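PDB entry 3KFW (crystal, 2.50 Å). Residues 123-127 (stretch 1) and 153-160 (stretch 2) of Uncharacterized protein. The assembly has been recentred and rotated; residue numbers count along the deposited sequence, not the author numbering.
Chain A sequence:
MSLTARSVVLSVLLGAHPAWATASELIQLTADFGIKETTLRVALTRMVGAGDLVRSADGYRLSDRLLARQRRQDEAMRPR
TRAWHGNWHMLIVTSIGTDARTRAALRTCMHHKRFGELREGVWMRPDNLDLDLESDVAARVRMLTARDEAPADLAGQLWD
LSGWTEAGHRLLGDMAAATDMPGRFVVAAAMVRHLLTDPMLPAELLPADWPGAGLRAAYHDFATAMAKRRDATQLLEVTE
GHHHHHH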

ATOM      1  N   TRP A 123       1.365   8.804   7.816  1.00 27.41           N
ATOM      2  CA  TRP A 123       0.574   9.707   8.592  1.00 26.64           C
ATOM      3  C   TRP A 123       1.471  10.852   9.030  1.00 27.11           C
ATOM      4  O   TRP A 123       2.648  10.621   9.311  1.00 28.18           O
ATOM      5  CB  TRP A 123      -0.001   8.985   9.796  1.00 26.49           C
ATOM      6  CG  TRP A 123      -0.943   7.885   9.489  1.00 25.98           C
ATOM      7  CD1 TRP A 123      -0.616   6.581   9.167  1.00 28.30           C
ATOM      8  CD2 TRP A 123      -2.366   7.935   9.527  1.00 25.07           C
ATOM      9  NE1 TRP A 123      -1.747   5.831   9.011  1.00 25.45           N
ATOM     10  CE2 TRP A 123      -2.838   6.624   9.212  1.00 25.29           C
ATOM     11  CE3 TRP A 123      -3.296   8.952   9.788  1.00 24.47           C
ATOM     12  CZ2 TRP A 123      -4.197   6.316   9.105  1.00 26.04           C
ATOM     13  CZ3 TRP A 123      -4.652   8.649   9.707  1.00 24.84           C
ATOM     14  CH2 TRP A 123      -5.092   7.346   9.357  1.00 28.20           C
HETATM   15  N   MSE A 124       0.947  12.082   9.055  1.00 26.63           N
HETATM   16  CA  MSE A 124       1.771  13.266   9.391  1.00 26.97           C
HETATM   17  C   MSE A 124       0.963  14.261  10.114  1.00 26.46           C
HETATM   18  O   MSE A 124      -0.252  14.223  10.057  1.00 27.07           O
HETATM   19  CB  MSE A 124       2.257  14.026   8.164  1.00 26.63           C
HETATM   20  CG  MSE A 124       3.148  13.276   7.316  1.00 30.91           C
HETATM   21 SE   MSE A 124       3.455  14.167   5.610  1.00 37.24          SE
HETATM   22  CE  MSE A 124       4.727  15.514   6.240  1.00 30.99           C
ATOM     23  N   ARG A 125       1.651  15.181  10.765  1.00 27.05           N
ATOM     24  CA  ARG A 125       1.020  16.364  11.337  1.00 28.01           C
ATOM     25  C   ARG A 125       2.131  17.320  11.725  1.00 28.18           C
ATOM     26  O   ARG A 125       3.277  16.907  11.809  1.00 28.74           O
ATOM     27  CB  ARG A 125       0.116  16.023  12.544  1.00 27.01           C
ATOM     28  CG  ARG A 125       0.873  15.595  13.783  1.00 28.82           C
ATOM     29  CD  ARG A 125       0.398  16.362  15.001  1.00 30.75           C
ATOM     30  NE  ARG A 125      -0.993  16.757  14.812  1.00 32.91           N
ATOM     31  CZ  ARG A 125      -1.413  18.010  14.723  1.00 27.85           C
ATOM     32  NH1 ARG A 125      -0.558  18.994  14.815  1.00 22.81           N
ATOM     33  NH2 ARG A 125      -2.693  18.251  14.528  1.00 27.44           N
ATOM     34  N   PRO A 126       1.814  18.617  11.913  1.00 28.93           N
ATOM     35  CA  PRO A 126       2.869  19.537  12.373  1.00 28.95           C
ATOM     36  C   PRO A 126       3.358  19.147  13.769  1.00 29.79           C
ATOM     37  O   PRO A 126       2.603  18.554  14.511  1.00 30.90           O
ATOM     38  CB  PRO A 126       2.164  20.887  12.399  1.00 28.26           C
ATOM     39  CG  PRO A 126       0.991  20.740  11.488  1.00 28.47           C
ATOM     40  CD  PRO A 126       0.571  19.324  11.529  1.00 28.74           C
ATOM     41  N   ASP A 127       4.589  19.467  14.155  1.00 30.23           N
ATOM     42  CA  ASP A 127       5.041  19.009  15.459  1.00 30.83           C
ATOM     43  C   ASP A 127       4.667  19.960  16.600  1.00 31.03           C
ATOM     44  O   ASP A 127       5.302  19.917  17.656  1.00 31.04           O
ATOM     45  CB  ASP A 127       6.539  18.701  15.455  1.00 31.05           C
ATOM     46  CG  ASP A 127       7.386  19.936  15.408  1.00 33.18           C
ATOM     47  OD1 ASP A 127       6.815  21.011  15.168  1.00 37.22           O
ATOM     48  OD2 ASP A 127       8.624  19.852  15.621  1.00 35.95           O
ATOM     49  N   ASP A 153      -0.384  23.639   1.668  1.00 28.01           N
ATOM     50  CA  ASP A 153      -0.929  22.795   0.667  1.00 27.82           C
ATOM     51  C   ASP A 153      -0.974  21.377   1.202  1.00 26.81           C
ATOM     52  O   ASP A 153      -2.024  20.738   1.139  1.00 26.35           O
ATOM     53  CB  ASP A 153      -0.149  22.861  -0.647  1.00 28.22           C
ATOM     54  CG  ASP A 153      -0.819  22.047  -1.703  1.00 32.08           C
ATOM     55  OD1 ASP A 153      -2.054  22.188  -1.802  1.00 36.37           O
ATOM     56  OD2 ASP A 153      -0.170  21.229  -2.385  1.00 38.25           O
ATOM     57  N   LEU A 154       0.158  20.883   1.720  1.00 25.83           N
ATOM     58  CA  LEU A 154       0.167  19.602   2.443  1.00 25.38           C
ATOM     59  C   LEU A 154      -1.024  19.495   3.450  1.00 24.52           C
ATOM     60  O   LEU A 154      -1.895  18.614   3.316  1.00 23.84           O
ATOM     61  CB  LEU A 154       1.510  19.423   3.150  1.00 26.34           C
ATOM     62  CG  LEU A 154       1.684  18.083   3.862  1.00 28.16           C
ATOM     63  CD1 LEU A 154       1.351  17.069   2.834  1.00 30.99           C
ATOM     64  CD2 LEU A 154       3.115  17.922   4.298  1.00 29.14           C
ATOM     65  N   ALA A 155      -1.104  20.433   4.393  1.00 22.77           N
ATOM     66  CA  ALA A 155      -2.242  20.462   5.335  1.00 23.18           C
ATOM     67  C   ALA A 155      -3.578  20.257   4.632  1.00 22.89           C
ATOM     68  O   ALA A 155      -4.370  19.432   5.066  1.00 23.25           O
ATOM     69  CB  ALA A 155      -2.244  21.771   6.256  1.00 21.93           C
ATOM     70  N   GLY A 156      -3.798  20.957   3.517  1.00 22.57           N
ATOM     71  CA  GLY A 156      -5.048  20.838   2.740  1.00 22.48           C
ATOM     72  C   GLY A 156      -5.253  19.478   2.082  1.00 23.24           C
ATOM     73  O   GLY A 156      -6.374  19.127   1.663  1.00 21.76           O
ATOM     74  N   GLN A 157      -4.165  18.712   2.016  1.00 23.95           N
ATOM     75  CA  GLN A 157      -4.130  17.380   1.367  1.00 25.86           C
ATOM     76  C   GLN A 157      -4.342  16.238   2.422  1.00 25.66           C
ATOM     77  O   GLN A 157      -5.034  15.274   2.160  1.00 25.11           O
ATOM     78  CB  GLN A 157      -2.784  17.261   0.623  1.00 26.62           C
ATOM     79  CG  GLN A 157      -2.736  16.569  -0.708  1.00 30.66           C
ATOM     80  CD  GLN A 157      -3.713  17.140  -1.761  1.00 33.94           C
ATOM     81  OE1 GLN A 157      -3.758  18.349  -2.023  1.00 26.97           O
ATOM     82  NE2 GLN A 157      -4.513  16.240  -2.351  1.00 33.21           N
ATOM     83  N   LEU A 158      -3.793  16.411   3.632  1.00 25.63           N
ATOM     84  CA  LEU A 158      -4.014  15.539   4.755  1.00 24.40           C
ATOM     85  C   LEU A 158      -5.427  15.625   5.352  1.00 26.05           C
ATOM     86  O   LEU A 158      -6.003  14.610   5.782  1.00 25.75           O
ATOM     87  CB  LEU A 158      -3.017  15.913   5.833  1.00 24.10           C
ATOM     88  CG  LEU A 158      -1.517  15.857   5.582  1.00 24.02           C
ATOM     89  CD1 LEU A 158      -0.836  16.499   6.738  1.00 22.79           C
ATOM     90  CD2 LEU A 158      -1.009  14.421   5.377  1.00 24.01           C
ATOM     91  N   TRP A 159      -5.982  16.834   5.477  1.00 27.04           N
ATOM     92  CA  TRP A 159      -7.369  16.968   5.990  1.00 26.54           C
ATOM     93  C   TRP A 159      -8.290  17.713   4.996  1.00 27.34           C
ATOM     94  O   TRP A 159      -7.808  18.529   4.177  1.00 26.78           O
ATOM     95  CB  TRP A 159      -7.347  17.756   7.276  1.00 26.62           C
ATOM     96  CG  TRP A 159      -6.512  17.137   8.333  1.00 26.85           C
ATOM     97  CD1 TRP A 159      -6.889  16.137   9.237  1.00 21.62           C
ATOM     98  CD2 TRP A 159      -5.160  17.482   8.653  1.00 25.02           C
ATOM     99  NE1 TRP A 159      -5.828  15.856  10.083  1.00 20.58           N
ATOM    100  CE2 TRP A 159      -4.762  16.652   9.758  1.00 24.87           C
ATOM    101  CE3 TRP A 159      -4.261  18.428   8.157  1.00 24.00           C
ATOM    102  CZ2 TRP A 159      -3.487  16.728  10.331  1.00 22.44           C
ATOM    103  CZ3 TRP A 159      -2.982  18.515   8.740  1.00 23.43           C
ATOM    104  CH2 TRP A 159      -2.611  17.654   9.808  1.00 22.93           C
ATOM    105  N   ASP A 160      -9.588  17.433   5.084  1.00 26.71           N
ATOM    106  CA  ASP A 160     -10.588  18.126   4.341  1.00 26.66           C
ATOM    107  C   ASP A 160     -10.821  19.451   5.063  1.00 27.08           C
ATOM    108  O   ASP A 160     -11.713  19.569   5.870  1.00 28.91           O
ATOM    109  CB  ASP A 160     -11.881  17.292   4.303  1.00 26.97           C
ATOM    110  CG  ASP A 160     -13.039  17.995   3.534  1.00 27.94           C
ATOM    111  OD1 ASP A 160     -12.836  19.075   2.949  1.00 27.01           O
ATOM    112  OD2 ASP A 160     -14.175  17.486   3.535  1.00 32.44           O
TER

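The contact between residues 123-127 and 153-160 is a small, apolar packing of a strand against the last turns of a helix, held by van der Waals contact with no hydrogen bond crossing between the two. It illustrates a general principle: strand and helix can be joined by apolar packing with no hydrogen bond between them. The CA atoms stay well apart, 7.8 Å between those of Met124 and Leu158 and 8.0 Å between those of Arg125 and Ala155, and side chains fill the space between. Within the helix, Leu158 N donates to Leu154 O at 2.9 Å, which places these two leucines one turn apart, both with their CA-to-CB bonds toward the strand.

Met124, present as selenomethionine, answers them from the strand, its own CA-to-CB bond directed toward the helix. Its long, flexible side chain reaches Leu154, where Met124 CE lies 3.5 Å from Leu154 CD2, the closest approach in the contact. Nearer its backbone, Met124 CB sits 4.2 Å from Leu158 CD1. One residue thus spans two positions a turn apart on the helix, and its side-chain contacts there are apolar.

Trp159 extends the contact beyond the helix. It is the first residue to leave helical phi/psi, although Trp159 N still donates to Ala155 O at 3.1 Å. Its CA-to-CB bond points sideways, yet the end of the indole comes nearer to the strand. The ring presents its edge to Arg125 and Pro126: Trp159 CH2 is 4.1 Å from Arg125 CA and 4.0 Å from Pro126 CD, so this is edge packing against aliphatic carbon rather than a stack. The Arg125 guanidinium is occupied otherwise, with Arg125 NH1 donating to Pro126 O at 3.2 Å and its other nitrogens bonded elsewhere in the structure. The 235 Å² buried in total is modest, consistent with so few residues meeting.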